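Local atomic coordinates of ABC transporter sugar binding protein (Xanthomonas axonopodis pv. citri, PDB entry 3UOR), a protein that probably binds maltose or related sugars in the periplasm and hands them to an ABC transporter for import. Residues Asp120-Val125 with Asp363-Val368; Met162-Ala167 with Asn293-Gly298. All blocks are in the same frame, centred on the assembly; numbering follows the deposited sequence.

Contact 1: residues Asp120-Val125 with Asp363-Val368; sequences DYFPGV and DQLERV
Phe122 lays one face of its ring under Leu365, whose CB sits 3.6 Å from the ring centroid and only 8° off the normal, a CH-pi contact in the alpha/beta fold of a periplasmic binding protein. It joins the N-cap residue of helix 123-127 to the C-terminal end region of helix 359-364. Further along the same leucine, CD1 reaches Phe122 CE2 at 3.6 Å. Glu366 comes to the ring edge instead, its carboxylate turned 85° from the ring plane. Its CB leads away from Phe122, but the bend at chi2 (-70°) folds the acid back, leaving OE2 3.4 Å from Phe122 CE1; that oxygen also forms a salt bridge with Arg344. Trp347 meets the Phe122 ring as well, so helix 344-348 borders the contact.

Beyond the ring the backbones draw together at Gly124, whose CA makes a nearly straight C-H...O contact with Val368 O (3.2 Å). The methyl carbons Val125 CG2 and Val368 CG2 touch at 3.7 Å. One water bridges the two backbones, accepting from Gly124 N at 2.8 Å and donating to Leu365 O and Val368 O.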
loop_
_atom_site.group_PDB
_atom_site.type_symbol
_atom_site.label_atom_id
_atom_site.label_comp_id
_atom_site.label_asym_id
_atom_site.label_seq_id
_atom_site.Cartn_x
_atom_site.Cartn_y
_atom_site.Cartn_z
ATOM N N ASP A 120 1.099 -14.766 -12.830
ATOM C CA ASP A 120 0.642 -13.524 -13.474
ATOM C C ASP A 120 0.491 -12.380 -12.460
ATOM O O ASP A 120 0.213 -11.241 -12.840
ATOM C CB ASP A 120 -0.683 -13.768 -14.194
ATOM C CG ASP A 120 -1.133 -12.586 -15.040
ATOM O OD1 ASP A 120 -2.321 -12.188 -14.917
ATOM O OD2 ASP A 120 -0.305 -12.058 -15.814
ATOM N N TYR A 121 0.673 -12.685 -11.170
ATOM C CA TYR A 121 0.532 -11.676 -10.118
ATOM C C TYR A 121 1.876 -11.035 -9.784
ATOM O O TYR A 121 2.911 -11.701 -9.759
ATOM C CB TYR A 121 -0.063 -12.300 -8.842
ATOM C CG TYR A 121 -1.562 -12.502 -8.914
ATOM C CD1 TYR A 121 -2.421 -11.669 -8.228
ATOM C CD2 TYR A 121 -2.120 -13.517 -9.692
ATOM C CE1 TYR A 121 -3.787 -11.840 -8.297
ATOM C CE2 TYR A 121 -3.497 -13.693 -9.761
ATOM C CZ TYR A 121 -4.318 -12.857 -9.060
ATOM O OH TYR A 121 -5.685 -13.008 -9.101
ATOM N N PHE A 122 1.880 -9.738 -9.533
ATOM C CA PHE A 122 3.143 -9.099 -9.178
ATOM C C PHE A 122 3.719 -9.829 -7.961
ATOM O O PHE A 122 2.996 -10.125 -7.013
ATOM C CB PHE A 122 2.947 -7.604 -8.946
ATOM C CG PHE A 122 2.376 -6.885 -10.142
ATOM C CD1 PHE A 122 3.145 -6.693 -11.278
ATOM C CD2 PHE A 122 1.074 -6.410 -10.131
ATOM C CE1 PHE A 122 2.636 -6.025 -12.388
ATOM C CE2 PHE A 122 0.550 -5.749 -11.237
ATOM C CZ PHE A 122 1.332 -5.570 -12.378
ATOM N N PRO A 123 5.009 -10.178 -8.014
ATOM C CA PRO A 123 5.546 -11.101 -7.002
ATOM C C PRO A 123 5.494 -10.520 -5.584
ATOM O O PRO A 123 5.123 -11.243 -4.672
ATOM C CB PRO A 123 6.992 -11.349 -7.466
ATOM C CG PRO A 123 7.311 -10.177 -8.368
ATOM C CD PRO A 123 6.006 -9.818 -9.037
ATOM N N GLY A 124 5.835 -9.244 -5.407
ATOM C CA GLY A 124 5.748 -8.618 -4.104
ATOM C C GLY A 124 4.308 -8.580 -3.604
ATOM O O GLY A 124 4.053 -8.667 -2.412
ATOM N N VAL A 125 3.356 -8.460 -4.520
ATOM C CA VAL A 125 1.939 -8.480 -4.143
ATOM C C VAL A 125 1.470 -9.888 -3.735
ATOM O O VAL A 125 0.798 -10.056 -2.722
ATOM C CB VAL A 125 1.074 -7.941 -5.283
ATOM C CG1 VAL A 125 -0.398 -8.067 -4.946
ATOM C CG2 VAL A 125 1.448 -6.474 -5.566
ATOM N N ASP A 363 4.081 0.114 -13.591
ATOM C CA ASP A 363 5.521 -0.149 -13.572
ATOM C C ASP A 363 6.055 -0.428 -12.146
ATOM O O ASP A 363 6.877 -1.344 -11.937
ATOM C CB ASP A 363 6.276 1.036 -14.187
ATOM C CG ASP A 363 7.767 0.788 -14.286
ATOM O OD1 ASP A 363 8.192 -0.033 -15.114
ATOM O OD2 ASP A 363 8.517 1.410 -13.530
ATOM N N GLN A 364 5.612 0.361 -11.168
ATOM C CA GLN A 364 6.157 0.226 -9.794
ATOM C C GLN A 364 5.755 -1.104 -9.156
ATOM O O GLN A 364 6.503 -1.677 -8.351
ATOM C CB GLN A 364 5.703 1.381 -8.889
ATOM C CG GLN A 364 6.333 1.335 -7.475
ATOM C CD GLN A 364 6.222 2.668 -6.753
ATOM O OE1 GLN A 364 6.746 3.669 -7.217
ATOM N NE2 GLN A 364 5.546 2.678 -5.606
ATOM N N LEU A 365 4.570 -1.590 -9.526
ATOM C CA LEU A 365 4.058 -2.853 -9.014
ATOM C C LEU A 365 5.023 -4.001 -9.270
ATOM O O LEU A 365 4.994 -5.005 -8.552
ATOM C CB LEU A 365 2.671 -3.182 -9.583
ATOM C CG LEU A 365 1.599 -2.221 -9.063
ATOM C CD1 LEU A 365 0.215 -2.675 -9.487
ATOM C CD2 LEU A 365 1.676 -2.163 -7.571
ATOM N N GLU A 366 5.898 -3.856 -10.262
ATOM C CA GLU A 366 6.854 -4.938 -10.539
ATOM C C GLU A 366 7.896 -5.016 -9.440
ATOM O O GLU A 366 8.614 -6.004 -9.351
ATOM C CB GLU A 366 7.573 -4.726 -11.878
ATOM C CG GLU A 366 6.704 -4.904 -13.110
ATOM C CD GLU A 366 6.302 -6.356 -13.359
ATOM O OE1 GLU A 366 6.809 -7.259 -12.650
ATOM O OE2 GLU A 366 5.468 -6.591 -14.272
ATOM N N ARG A 367 7.989 -3.968 -8.615
ATOM C CA ARG A 367 9.075 -3.863 -7.654
ATOM C C ARG A 367 8.619 -3.785 -6.182
ATOM O O ARG A 367 9.455 -3.828 -5.267
ATOM C CB ARG A 367 9.966 -2.649 -8.005
ATOM C CG ARG A 367 10.683 -2.771 -9.376
ATOM C CD ARG A 367 11.550 -1.525 -9.662
ATOM N NE ARG A 367 10.737 -0.310 -9.793
ATOM C CZ ARG A 367 10.156 0.071 -10.929
ATOM N NH1 ARG A 367 10.302 -0.675 -12.028
ATOM N NH2 ARG A 367 9.431 1.188 -10.977
ATOM N N VAL A 368 7.310 -3.678 -5.947
ATOM C CA VAL A 368 6.818 -3.537 -4.580
ATOM C C VAL A 368 7.219 -4.753 -3.754
ATOM O O VAL A 368 7.359 -5.846 -4.291
ATOM C CB VAL A 368 5.292 -3.275 -4.508
ATOM C CG1 VAL A 368 4.964 -1.946 -5.165
ATOM C CG2 VAL A 368 4.531 -4.416 -5.146
HETATM O O HOH W 1 6.397 -6.950 -6.932
#

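Contact 2: residues Met162-Ala167 with Asn293-Gly298; sequences MPKTWA and NGLGAG
The backbones approach most closely where the CA atoms of Thr165 and Gly294 lie 4.5 Å apart, with the Lys164 carbonyl directed at the Gly294-Leu295 peptide. This surface contact of the solute-binding fold sets the N-cap turn of helix 166-180 against the loop between strands 284-287 and 303-307. Lys164 O is 3.2 Å from Leu295 N, but the angle is too poor for a hydrogen bond. Backbone hydrogen bonds link Lys164 and Trp166 with Gly291, slightly earlier in the same loop. Gly294 has phi 156° and psi -176°, an extended conformation readily open to glycine, and its backbone lies against the Lys164 carbonyl.

Leu295 packs obliquely against the aliphatic part of Lys164. Its CD2 meets Lys164 CB at 3.6 Å and CG at 3.7 Å, while the lysine chain runs on extended past this methyl. Leu295 also touches Pro288 and Arg367. Thr165 divides its two branches: with chi1 at 75°, OG1 lies between the backbone N and the carbonyl carbon and caps Glu168 N in the first turn of the helix, whereas the methyl CG2 faces the backbone of Gly294, 3.9 Å from its N.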
loop_
_atom_site.group_PDB
_atom_site.type_symbol
_atom_site.label_atom_id
_atom_site.label_comp_id
_atom_site.label_asym_id
_atom_site.label_seq_id
_atom_site.Cartn_x
_atom_site.Cartn_y
_atom_site.Cartn_z
ATOM N N MET A 162 11.502 12.826 -15.208
ATOM C CA MET A 162 11.479 12.688 -13.763
ATOM C C MET A 162 12.725 11.905 -13.376
ATOM O O MET A 162 13.232 11.119 -14.171
ATOM C CB MET A 162 10.200 11.991 -13.281
ATOM C CG MET A 162 8.988 12.905 -13.228
ATOM S SD MET A 162 9.122 14.128 -11.914
ATOM C CE MET A 162 8.455 13.131 -10.566
ATOM N N PRO A 163 13.246 12.154 -12.162
ATOM C CA PRO A 163 14.421 11.470 -11.591
ATOM C C PRO A 163 14.132 9.996 -11.350
ATOM O O PRO A 163 12.976 9.672 -11.068
ATOM C CB PRO A 163 14.605 12.160 -10.232
ATOM C CG PRO A 163 13.216 12.699 -9.894
ATOM C CD PRO A 163 12.661 13.135 -11.232
ATOM N N LYS A 164 15.143 9.129 -11.455
ATOM C CA LYS A 164 14.938 7.708 -11.181
ATOM C C LYS A 164 15.823 7.215 -10.058
ATOM O O LYS A 164 15.545 6.169 -9.466
ATOM C CB LYS A 164 15.192 6.848 -12.427
ATOM C CG LYS A 164 14.275 7.161 -13.600
ATOM C CD LYS A 164 14.510 6.180 -14.753
ATOM C CE LYS A 164 13.521 6.434 -15.880
ATOM N NZ LYS A 164 13.393 5.242 -16.768
ATOM N N THR A 165 16.904 7.946 -9.783
ATOM C CA THR A 165 17.748 7.617 -8.653
ATOM C C THR A 165 17.555 8.643 -7.539
ATOM O O THR A 165 17.157 9.782 -7.779
ATOM C CB THR A 165 19.218 7.615 -9.034
ATOM O OG1 THR A 165 19.654 8.972 -9.169
ATOM C CG2 THR A 165 19.425 6.881 -10.367
ATOM N N TRP A 166 17.861 8.235 -6.317
ATOM C CA TRP A 166 17.906 9.161 -5.196
ATOM C C TRP A 166 18.707 10.424 -5.500
ATOM O O TRP A 166 18.206 11.537 -5.302
ATOM C CB TRP A 166 18.463 8.463 -3.967
ATOM C CG TRP A 166 17.436 7.574 -3.261
ATOM C CD1 TRP A 166 16.226 7.155 -3.750
ATOM C CD2 TRP A 166 17.565 6.990 -1.959
ATOM N NE1 TRP A 166 15.596 6.350 -2.829
ATOM C CE2 TRP A 166 16.394 6.238 -1.718
ATOM C CE3 TRP A 166 18.562 7.036 -0.966
ATOM C CZ2 TRP A 166 16.180 5.543 -0.515
ATOM C CZ3 TRP A 166 18.353 6.345 0.226
ATOM C CH2 TRP A 166 17.171 5.612 0.442
ATOM N N ALA A 167 19.942 10.269 -5.984
ATOM C CA ALA A 167 20.783 11.446 -6.246
ATOM C C ALA A 167 20.167 12.370 -7.295
ATOM O O ALA A 167 20.178 13.593 -7.136
ATOM C CB ALA A 167 22.193 11.046 -6.661
ATOM N N ASN A 293 19.661 3.258 -6.703
ATOM C CA ASN A 293 20.416 2.956 -7.917
ATOM C C ASN A 293 19.585 2.991 -9.182
ATOM O O ASN A 293 20.074 2.673 -10.255
ATOM C CB ASN A 293 21.041 1.578 -7.794
ATOM C CG ASN A 293 21.916 1.475 -6.585
ATOM O OD1 ASN A 293 22.822 2.284 -6.399
ATOM N ND2 ASN A 293 21.631 0.506 -5.730
ATOM N N GLY A 294 18.327 3.382 -9.044
ATOM C CA GLY A 294 17.393 3.363 -10.155
ATOM C C GLY A 294 16.005 3.269 -9.575
ATOM O O GLY A 294 15.835 3.321 -8.348
ATOM N N LEU A 295 15.012 3.150 -10.443
ATOM C CA LEU A 295 13.641 3.041 -9.988
ATOM C C LEU A 295 13.579 1.919 -8.968
ATOM O O LEU A 295 14.076 0.823 -9.216
ATOM C CB LEU A 295 12.720 2.759 -11.169
ATOM C CG LEU A 295 12.589 3.955 -12.103
ATOM C CD1 LEU A 295 11.509 3.693 -13.150
ATOM C CD2 LEU A 295 12.222 5.149 -11.255
ATOM N N GLY A 296 12.981 2.184 -7.815
ATOM C CA GLY A 296 13.100 1.254 -6.715
ATOM C C GLY A 296 11.819 0.580 -6.279
ATOM O O GLY A 296 10.778 0.679 -6.935
ATOM N N ALA A 297 11.910 -0.114 -5.152
ATOM C CA ALA A 297 10.745 -0.773 -4.579
ATOM C C ALA A 297 9.795 0.260 -4.026
ATOM O O ALA A 297 10.093 1.455 -3.999
ATOM C CB ALA A 297 11.162 -1.727 -3.489
ATOM N N GLY A 298 8.641 -0.212 -3.586
ATOM C CA GLY A 298 7.662 0.629 -2.937
ATOM C C GLY A 298 6.811 -0.289 -2.096
ATOM O O GLY A 298 7.099 -1.485 -1.985
#

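Contact 1 is partly buried, its centre about 12 Å from the centre of the chain; contact 2 lies at the surface, its centre about 18 Å out. Each brings the start of a helix, 123-127 or 166-180, against a segment distant in sequence, but the chemistry differs: an aromatic face, valine methyls and a bridging water in contact 1, a lysine's aliphatic chain and glycine backbone in contact 2. Residues 363-368 and 293-298 also touch each other. Arg367 pairs with Asp363 through NH2 and probably donates from NE to Gly296 O at 3.0 Å, while Val368 CB packs on Gly298 O. The two contacts, with centres about 16 Å apart, thus adjoin through residues 363-368.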